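Local coordinates for protein VP5 (PDB 6QGI) that probably mediates fusion of the viral envelope with the host membrane, as an envelope protein of a haloarchaeal pleomorphic virus, at residues A[376-381]-A[423-428]; A[390-395]-A[407-412]. All blocks are in the same frame, centred on the assembly; numbering follows the deposited sequence.

Interaction 1 of 2, residues A[376-381]-A[423-428]; sequences SGTAVE and ARFLST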
ATOM      1  N   SER A 376      -1.737   1.410 -18.137  1.00 33.55           N
ATOM      2  CA  SER A 376      -2.348   2.715 -17.859  1.00 33.43           C
ATOM      3  C   SER A 376      -1.293   3.805 -17.777  1.00 36.71           C
ATOM      4  O   SER A 376      -0.200   3.583 -17.250  1.00 36.31           O
ATOM      5  CB  SER A 376      -3.167   2.670 -16.572  1.00 37.16           C
ATOM      6  OG  SER A 376      -2.372   2.311 -15.454  1.00 47.63           O
ATOM      7  N   GLY A 377      -1.625   4.959 -18.340  1.00 33.41           N
ATOM      8  CA  GLY A 377      -0.746   6.120 -18.383  1.00 33.94           C
ATOM      9  C   GLY A 377       0.442   5.968 -19.313  1.00 38.29           C
ATOM     10  O   GLY A 377       1.359   6.791 -19.269  1.00 38.36           O
ATOM     11  N   THR A 378       0.444   4.906 -20.153  1.00 34.47           N
ATOM     12  CA  THR A 378       1.509   4.633 -21.121  1.00 34.96           C
ATOM     13  C   THR A 378       0.939   4.621 -22.553  1.00 39.33           C
ATOM     14  O   THR A 378      -0.275   4.722 -22.746  1.00 38.45           O
ATOM     15  CB  THR A 378       2.282   3.322 -20.805  1.00 41.16           C
ATOM     16  OG1 THR A 378       1.479   2.178 -21.089  1.00 38.96           O
ATOM     17  CG2 THR A 378       2.826   3.265 -19.389  1.00 38.72           C
ATOM     18  N   ALA A 379       1.835   4.530 -23.545  1.00 37.39           N
ATOM     19  CA  ALA A 379       1.533   4.474 -24.974  1.00 38.36           C
ATOM     20  C   ALA A 379       2.454   3.478 -25.657  1.00 43.56           C
ATOM     21  O   ALA A 379       3.643   3.432 -25.337  1.00 43.51           O
ATOM     22  CB  ALA A 379       1.688   5.851 -25.605  1.00 40.21           C
ATOM     23  N   VAL A 380       1.914   2.667 -26.575  1.00 40.98           N
ATOM     24  CA  VAL A 380       2.723   1.690 -27.307  1.00 41.46           C
ATOM     25  C   VAL A 380       3.218   2.381 -28.586  1.00 47.51           C
ATOM     26  O   VAL A 380       2.411   2.835 -29.398  1.00 46.77           O
ATOM     27  CB  VAL A 380       1.992   0.341 -27.574  1.00 44.41           C
ATOM     28  CG1 VAL A 380       2.911  -0.658 -28.276  1.00 44.75           C
ATOM     29  CG2 VAL A 380       1.448  -0.260 -26.278  1.00 42.65           C
ATOM     30  N   GLU A 381       4.549   2.522 -28.702  1.00 46.74           N
ATOM     31  CA  GLU A 381       5.252   3.149 -29.818  1.00 49.16           C
ATOM     32  C   GLU A 381       5.742   2.059 -30.761  1.00 55.59           C
ATOM     33  O   GLU A 381       6.693   1.336 -30.448  1.00 55.17           O
ATOM     34  CB  GLU A 381       6.414   4.013 -29.302  1.00 51.38           C
ATOM     35  CG  GLU A 381       6.761   5.177 -30.206  1.00 65.16           C
ATOM     36  CD  GLU A 381       8.051   5.875 -29.830  1.00 90.46           C
ATOM     37  OE1 GLU A 381       9.128   5.403 -30.260  1.00 88.73           O
ATOM     38  OE2 GLU A 381       7.987   6.892 -29.103  1.00 85.44           O
ATOM     39  N   ALA A 423       8.684  -2.605 -31.251  1.00 56.71           N
ATOM     40  CA  ALA A 423       7.657  -1.969 -30.424  1.00 54.61           C
ATOM     41  C   ALA A 423       8.160  -1.761 -29.005  1.00 57.09           C
ATOM     42  O   ALA A 423       8.898  -2.604 -28.493  1.00 56.72           O
ATOM     43  CB  ALA A 423       6.406  -2.821 -30.399  1.00 54.10           C
ATOM     44  N   ARG A 424       7.764  -0.643 -28.372  1.00 52.53           N
ATOM     45  CA  ARG A 424       8.135  -0.310 -26.994  1.00 51.31           C
ATOM     46  C   ARG A 424       7.055   0.555 -26.339  1.00 53.35           C
ATOM     47  O   ARG A 424       6.308   1.234 -27.045  1.00 52.94           O
ATOM     48  CB  ARG A 424       9.519   0.381 -26.920  1.00 53.43           C
ATOM     49  CG  ARG A 424       9.560   1.866 -27.301  1.00 68.02           C
ATOM     50  CD  ARG A 424      10.831   2.520 -26.791  1.00 82.15           C
ATOM     51  NE  ARG A 424      10.690   3.966 -26.610  1.00 92.76           N
ATOM     52  CZ  ARG A 424      11.052   4.878 -27.510  1.00109.39           C
ATOM     53  NH1 ARG A 424      11.570   4.504 -28.673  1.00 97.24           N
ATOM     54  NH2 ARG A 424      10.901   6.169 -27.252  1.00 97.05           N
ATOM     55  N   PHE A 425       6.972   0.533 -24.999  1.00 48.34           N
ATOM     56  CA  PHE A 425       6.006   1.356 -24.278  1.00 47.10           C
ATOM     57  C   PHE A 425       6.727   2.450 -23.491  1.00 50.79           C
ATOM     58  O   PHE A 425       7.845   2.246 -23.014  1.00 50.79           O
ATOM     59  CB  PHE A 425       5.076   0.520 -23.374  1.00 47.46           C
ATOM     60  CG  PHE A 425       5.678  -0.029 -22.102  1.00 48.40           C
ATOM     61  CD1 PHE A 425       6.254  -1.292 -22.074  1.00 51.65           C
ATOM     62  CD2 PHE A 425       5.625   0.699 -20.916  1.00 49.86           C
ATOM     63  CE1 PHE A 425       6.801  -1.803 -20.894  1.00 51.99           C
ATOM     64  CE2 PHE A 425       6.172   0.188 -19.739  1.00 52.13           C
ATOM     65  CZ  PHE A 425       6.756  -1.059 -19.736  1.00 50.38           C
ATOM     66  N   LEU A 426       6.082   3.614 -23.378  1.00 47.16           N
ATOM     67  CA  LEU A 426       6.574   4.783 -22.643  1.00 47.05           C
ATOM     68  C   LEU A 426       5.385   5.553 -22.073  1.00 49.81           C
ATOM     69  O   LEU A 426       4.285   5.423 -22.598  1.00 49.18           O
ATOM     70  CB  LEU A 426       7.467   5.692 -23.526  1.00 48.65           C
ATOM     71  CG  LEU A 426       6.878   6.255 -24.833  1.00 53.91           C
ATOM     72  CD1 LEU A 426       6.124   7.549 -24.595  1.00 54.24           C
ATOM     73  CD2 LEU A 426       7.962   6.553 -25.804  1.00 57.56           C
ATOM     74  N   SER A 427       5.609   6.371 -21.037  1.00 46.00           N
ATOM     75  CA  SER A 427       4.560   7.151 -20.379  1.00 44.91           C
ATOM     76  C   SER A 427       3.939   8.220 -21.293  1.00 49.16           C
ATOM     77  O   SER A 427       4.605   8.757 -22.176  1.00 49.86           O
ATOM     78  CB  SER A 427       5.107   7.815 -19.122  1.00 47.96           C
ATOM     79  OG  SER A 427       4.083   8.357 -18.303  1.00 54.67           O
ATOM     80  N   THR A 428       2.648   8.506 -21.055  1.00 44.98           N
ATOM     81  CA  THR A 428       1.818   9.511 -21.726  1.00 45.32           C
ATOM     82  C   THR A 428       2.002  10.875 -21.036  1.00 49.45           C
ATOM     83  O   THR A 428       1.878  11.915 -21.690  1.00 50.32           O
ATOM     84  CB  THR A 428       0.335   9.068 -21.668  1.00 52.76           C
ATOM     85  OG1 THR A 428       0.217   7.688 -22.014  1.00 52.75           O
ATOM     86  CG2 THR A 428      -0.578   9.901 -22.568  1.00 53.04           C
TER
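Four backbone N-H groups pair strand residues 378-381 with 423-427 in antiparallel fashion, and a fifth, from Thr428, extends the join to Gly377. Ala379 and Leu426 exchange two bonds, Ala379 N to Leu426 O at 2.8 Å and Leu426 N to Ala379 O at 3.1 Å. Glu381 and Arg424 repeat the pattern, with Glu381 N meeting Arg424 O at 2.7 Å and nearly along the C=O axis. Between them Val380 faces Phe425 as a non-hydrogen-bonded pair. Past the strands Gly377 O is gripped twice: Thr428 N comes in at 2.8 Å from above the carbonyl plane, and Ser427 OG donates at 3.3 Å.

On the face that carries Ala379, Glu381, Arg424 and Leu426, the Glu381 and Arg424 side chains run side by side. Glu381 OE1 lies 3.0 Å from Arg424 NH1, but over a face of the guanidinium, with the two planes 68° apart; the salt bridge rests on charge alone, as no N-H points at the oxygen. Glu381 CG is anti to the backbone N (chi1 -152°), and the extended chain also brings OE2 to 3.3 Å from Leu426 CD2. On the face of Val380 and Phe425, Phe425 CG sits between its N and carbonyl carbon (chi1 74°); Thr378 CG2 approaches Phe425 CD2 obliquely at 4.1 Å. Tyr375 O takes a hydrogen bond from Thr378 OG1, and the Tyr375 ring stacks edge-to-face with Phe425.

The pair is flanked by two further strands: 389-393 bonds to strand 378-384, and 343-355 bonds to strand 418-427.

Interaction 2 of 2, residues A[390-395]-A[407-412]; sequences VAVDAG and HDVSPE. With NAG (2-acetamido-2-deoxy-beta-D-glucopyranose), chain B.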
ATOM      1  N   VAL A 390       4.997   5.291 -34.739  1.00 64.14           N
ATOM      2  CA  VAL A 390       3.709   5.824 -34.280  1.00 62.52           C
ATOM      3  C   VAL A 390       3.419   5.345 -32.840  1.00 62.86           C
ATOM      4  O   VAL A 390       3.511   4.149 -32.552  1.00 61.27           O
ATOM      5  CB  VAL A 390       2.529   5.479 -35.240  1.00 66.63           C
ATOM      6  CG1 VAL A 390       1.208   6.044 -34.719  1.00 65.52           C
ATOM      7  CG2 VAL A 390       2.789   5.971 -36.664  1.00 68.36           C
ATOM      8  N   ALA A 391       3.054   6.292 -31.953  1.00 57.91           N
ATOM      9  CA  ALA A 391       2.697   6.035 -30.558  1.00 55.38           C
ATOM     10  C   ALA A 391       1.179   6.149 -30.374  1.00 56.83           C
ATOM     11  O   ALA A 391       0.570   7.111 -30.850  1.00 57.18           O
ATOM     12  CB  ALA A 391       3.420   7.011 -29.641  1.00 56.16           C
ATOM     13  N   VAL A 392       0.568   5.143 -29.725  1.00 50.79           N
ATOM     14  CA  VAL A 392      -0.876   5.088 -29.471  1.00 49.40           C
ATOM     15  C   VAL A 392      -1.100   4.919 -27.965  1.00 51.36           C
ATOM     16  O   VAL A 392      -0.576   3.973 -27.376  1.00 50.49           O
ATOM     17  CB  VAL A 392      -1.588   3.968 -30.288  1.00 53.18           C
ATOM     18  CG1 VAL A 392      -3.091   3.944 -30.013  1.00 52.26           C
ATOM     19  CG2 VAL A 392      -1.318   4.105 -31.785  1.00 54.49           C
ATOM     20  N   ASP A 393      -1.886   5.827 -27.352  1.00 46.73           N
ATOM     21  CA  ASP A 393      -2.201   5.803 -25.921  1.00 44.79           C
ATOM     22  C   ASP A 393      -3.094   4.608 -25.582  1.00 47.45           C
ATOM     23  O   ASP A 393      -3.884   4.171 -26.423  1.00 47.28           O
ATOM     24  CB  ASP A 393      -2.866   7.116 -25.485  1.00 46.55           C
ATOM     25  CG  ASP A 393      -2.114   8.381 -25.872  1.00 55.94           C
ATOM     26  OD1 ASP A 393      -0.864   8.338 -25.938  1.00 56.50           O
ATOM     27  OD2 ASP A 393      -2.773   9.414 -26.102  1.00 61.53           O
ATOM     28  N   ALA A 394      -2.946   4.080 -24.346  1.00 42.88           N
ATOM     29  CA  ALA A 394      -3.634   2.906 -23.793  1.00 41.60           C
ATOM     30  C   ALA A 394      -5.158   2.943 -23.960  1.00 45.06           C
ATOM     31  O   ALA A 394      -5.758   1.903 -24.237  1.00 44.60           O
ATOM     32  CB  ALA A 394      -3.291   2.753 -22.321  1.00 41.45           C
ATOM     33  N   GLY A 395      -5.754   4.121 -23.779  1.00 41.65           N
ATOM     34  CA  GLY A 395      -7.191   4.332 -23.911  1.00 41.23           C
ATOM     35  C   GLY A 395      -7.676   4.343 -25.342  1.00 45.55           C
ATOM     36  O   GLY A 395      -8.870   4.167 -25.587  1.00 44.97           O
ATOM     37  N   HIS A 407      -6.145  -0.856 -33.144  1.00 46.60           N
ATOM     38  CA  HIS A 407      -6.233   0.582 -33.364  1.00 47.54           C
ATOM     39  C   HIS A 407      -5.903   0.892 -34.817  1.00 53.97           C
ATOM     40  O   HIS A 407      -4.874   0.437 -35.326  1.00 53.74           O
ATOM     41  CB  HIS A 407      -5.321   1.375 -32.409  1.00 47.84           C
ATOM     42  CG  HIS A 407      -5.356   2.854 -32.652  1.00 52.04           C
ATOM     43  ND1 HIS A 407      -6.444   3.621 -32.273  1.00 53.59           N
ATOM     44  CD2 HIS A 407      -4.454   3.650 -33.267  1.00 54.77           C
ATOM     45  CE1 HIS A 407      -6.157   4.858 -32.649  1.00 53.80           C
ATOM     46  NE2 HIS A 407      -4.965   4.926 -33.241  1.00 54.89           N
ATOM     47  N   ASP A 408      -6.777   1.663 -35.485  1.00 52.35           N
ATOM     48  CA  ASP A 408      -6.579   2.054 -36.876  1.00 54.57           C
ATOM     49  C   ASP A 408      -5.514   3.154 -36.939  1.00 60.90           C
ATOM     50  O   ASP A 408      -5.776   4.302 -36.569  1.00 60.77           O
ATOM     51  CB  ASP A 408      -7.911   2.497 -37.521  1.00 57.20           C
ATOM     52  CG  ASP A 408      -7.872   2.690 -39.028  1.00 68.82           C
ATOM     53  OD1 ASP A 408      -7.019   2.056 -39.690  1.00 70.01           O
ATOM     54  OD2 ASP A 408      -8.712   3.456 -39.547  1.00 75.31           O
ATOM     55  N   VAL A 409      -4.304   2.778 -37.369  1.00 59.19           N
ATOM     56  CA  VAL A 409      -3.151   3.673 -37.465  1.00 60.65           C
ATOM     57  C   VAL A 409      -2.991   4.190 -38.919  1.00 67.35           C
ATOM     58  O   VAL A 409      -2.006   4.866 -39.227  1.00 67.70           O
ATOM     59  CB  VAL A 409      -1.853   2.967 -36.946  1.00 64.53           C
ATOM     60  CG1 VAL A 409      -0.678   3.935 -36.872  1.00 65.36           C
ATOM     61  CG2 VAL A 409      -2.072   2.319 -35.582  1.00 62.62           C
ATOM     62  N   SER A 410      -3.978   3.916 -39.796  1.00 65.75           N
ATOM     63  CA  SER A 410      -3.934   4.335 -41.199  1.00 68.08           C
ATOM     64  C   SER A 410      -3.856   5.878 -41.376  1.00 74.74           C
ATOM     65  O   SER A 410      -3.087   6.298 -42.253  1.00 75.91           O
ATOM     66  CB  SER A 410      -5.116   3.769 -41.977  1.00 71.73           C
ATOM     67  OG  SER A 410      -6.367   4.222 -41.492  1.00 79.78           O
ATOM     68  N   PRO A 411      -4.552   6.738 -40.563  1.00 71.86           N
ATOM     69  CA  PRO A 411      -4.424   8.191 -40.768  1.00 73.20           C
ATOM     70  C   PRO A 411      -3.009   8.713 -40.533  1.00 78.57           C
ATOM     71  O   PRO A 411      -2.575   9.612 -41.254  1.00 79.91           O
ATOM     72  CB  PRO A 411      -5.397   8.781 -39.744  1.00 73.89           C
ATOM     73  CG  PRO A 411      -6.367   7.666 -39.458  1.00 76.98           C
ATOM     74  CD  PRO A 411      -5.506   6.462 -39.464  1.00 71.96           C
ATOM     75  N   GLU A 412      -2.295   8.152 -39.539  1.00 74.72           N
ATOM     76  CA  GLU A 412      -0.931   8.559 -39.187  1.00 75.46           C
ATOM     77  C   GLU A 412       0.136   7.875 -40.066  1.00 80.55           C
ATOM     78  O   GLU A 412       1.294   8.309 -40.068  1.00 80.86           O
ATOM     79  CB  GLU A 412      -0.642   8.290 -37.699  1.00 75.33           C
ATOM     80  CG  GLU A 412      -1.422   9.192 -36.753  1.00 87.77           C
ATOM     81  CD  GLU A 412      -1.358   8.825 -35.282  1.00113.18           C
ATOM     82  OE1 GLU A 412      -1.768   7.695 -34.927  1.00111.72           O
ATOM     83  OE2 GLU A 412      -0.922   9.680 -34.478  1.00108.06           O
TER
HETATM   84  C1  NAG B 601      -6.607   9.380 -27.714  1.00 64.73           C
HETATM   85  C2  NAG B 601      -5.637  10.119 -26.799  1.00 66.46           C
HETATM   86  C3  NAG B 601      -5.773  11.648 -26.797  1.00 66.43           C
HETATM   87  C4  NAG B 601      -6.090  12.173 -28.195  1.00 67.47           C
HETATM   88  C5  NAG B 601      -7.283  11.415 -28.772  1.00 67.63           C
HETATM   89  C6  NAG B 601      -7.737  11.924 -30.123  1.00 69.49           C
HETATM   90  C7  NAG B 601      -6.397   8.571 -24.947  1.00 67.98           C
HETATM   91  C8  NAG B 601      -5.910   7.944 -23.672  1.00 66.78           C
HETATM   92  N2  NAG B 601      -5.644   9.607 -25.423  1.00 67.60           N
HETATM   93  O3  NAG B 601      -4.549  12.221 -26.352  1.00 66.45           O
HETATM   94  O4  NAG B 601      -6.368  13.569 -28.133  1.00 67.97           O
HETATM   95  O5  NAG B 601      -6.924  10.038 -28.944  1.00 66.47           O
HETATM   96  O6  NAG B 601      -8.962  11.317 -30.517  1.00 69.23           O
HETATM   97  O7  NAG B 601      -7.415   8.175 -25.499  1.00 68.91           O
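The outer strand 389-393 packs by its side chains against the C-terminal end of 405-408, the central strand of a separate three-stranded antiparallel sheet, and against the turn that follows. Because no hydrogen bond crosses between 390-395 and 407-412 and the nearest CA atoms, of Val390 and Glu412, stay 7.3 Å apart, the evidence points to side-chain packing and not to strand pairing.

Val390 and Val392, alternate residues of one strand, both direct their side chains toward 407-412, Val392 at the strand end and Val390 at the turn. Val392 meets His407 in a CH-pi contact: CG1, anti to the backbone N (chi1 -179°), stands 3.7 Å from the ring centroid and 17° off its normal, so it lies over the face, while CG2 reaches His407 CD2 at 3.5 Å. His407 itself has CG anti to the backbone N, and its ND1 is weakly hydrogen-bonded to Asn396 O. Next along, Val390 and Val409 meet tip to tip, CG1 to CG1 at 3.6 Å. Val390 CG1 also approaches Glu412 OE1 to 3.4 Å; the extended Glu412 chain crosses it obliquely, setting a carboxylate oxygen against a methyl group at the more exposed end of the contact.

Ser410 OG, in the turn, donates to Asp408 OD1, at the end of the strand, at 2.9 Å. Trp397 NE1 binds Val392 O, tying the residues just after 390-395 back to the strand. Asn396, next to Gly395, is the N-glycosylated residue, and its sugar folds back over Asp393. There O3 of the N-acetylglucosamine gives Asp393 OD2 a weak hydrogen bond of 3.3 Å, and the acetyl methyl C8 of the same sugar lies 3.8 Å from Gly395 N.

Following the chain from the N terminus, strands 343-355 and 367-370 precede strand 378-384; the chain then turns back along strand 389-393 and passes the glycosylated Asn396 before strands 398-399 and 405-408. Interaction 2 then closes a short loop by returning 407-412 to 390-395. Only afterwards does strand 418-427 come alongside strand 378-384, closing the longer loop of interaction 1, within which interaction 2 is nested. The two also meet directly: Val380 N lies 2.9 Å from Val392 O, probably a hydrogen bond, as expected for neighbouring strands. Strand 389-393 thus links the paired strands of interaction 1 to the separate sheet of 367-370, 405-408 and 398-399, which it meets through side chains.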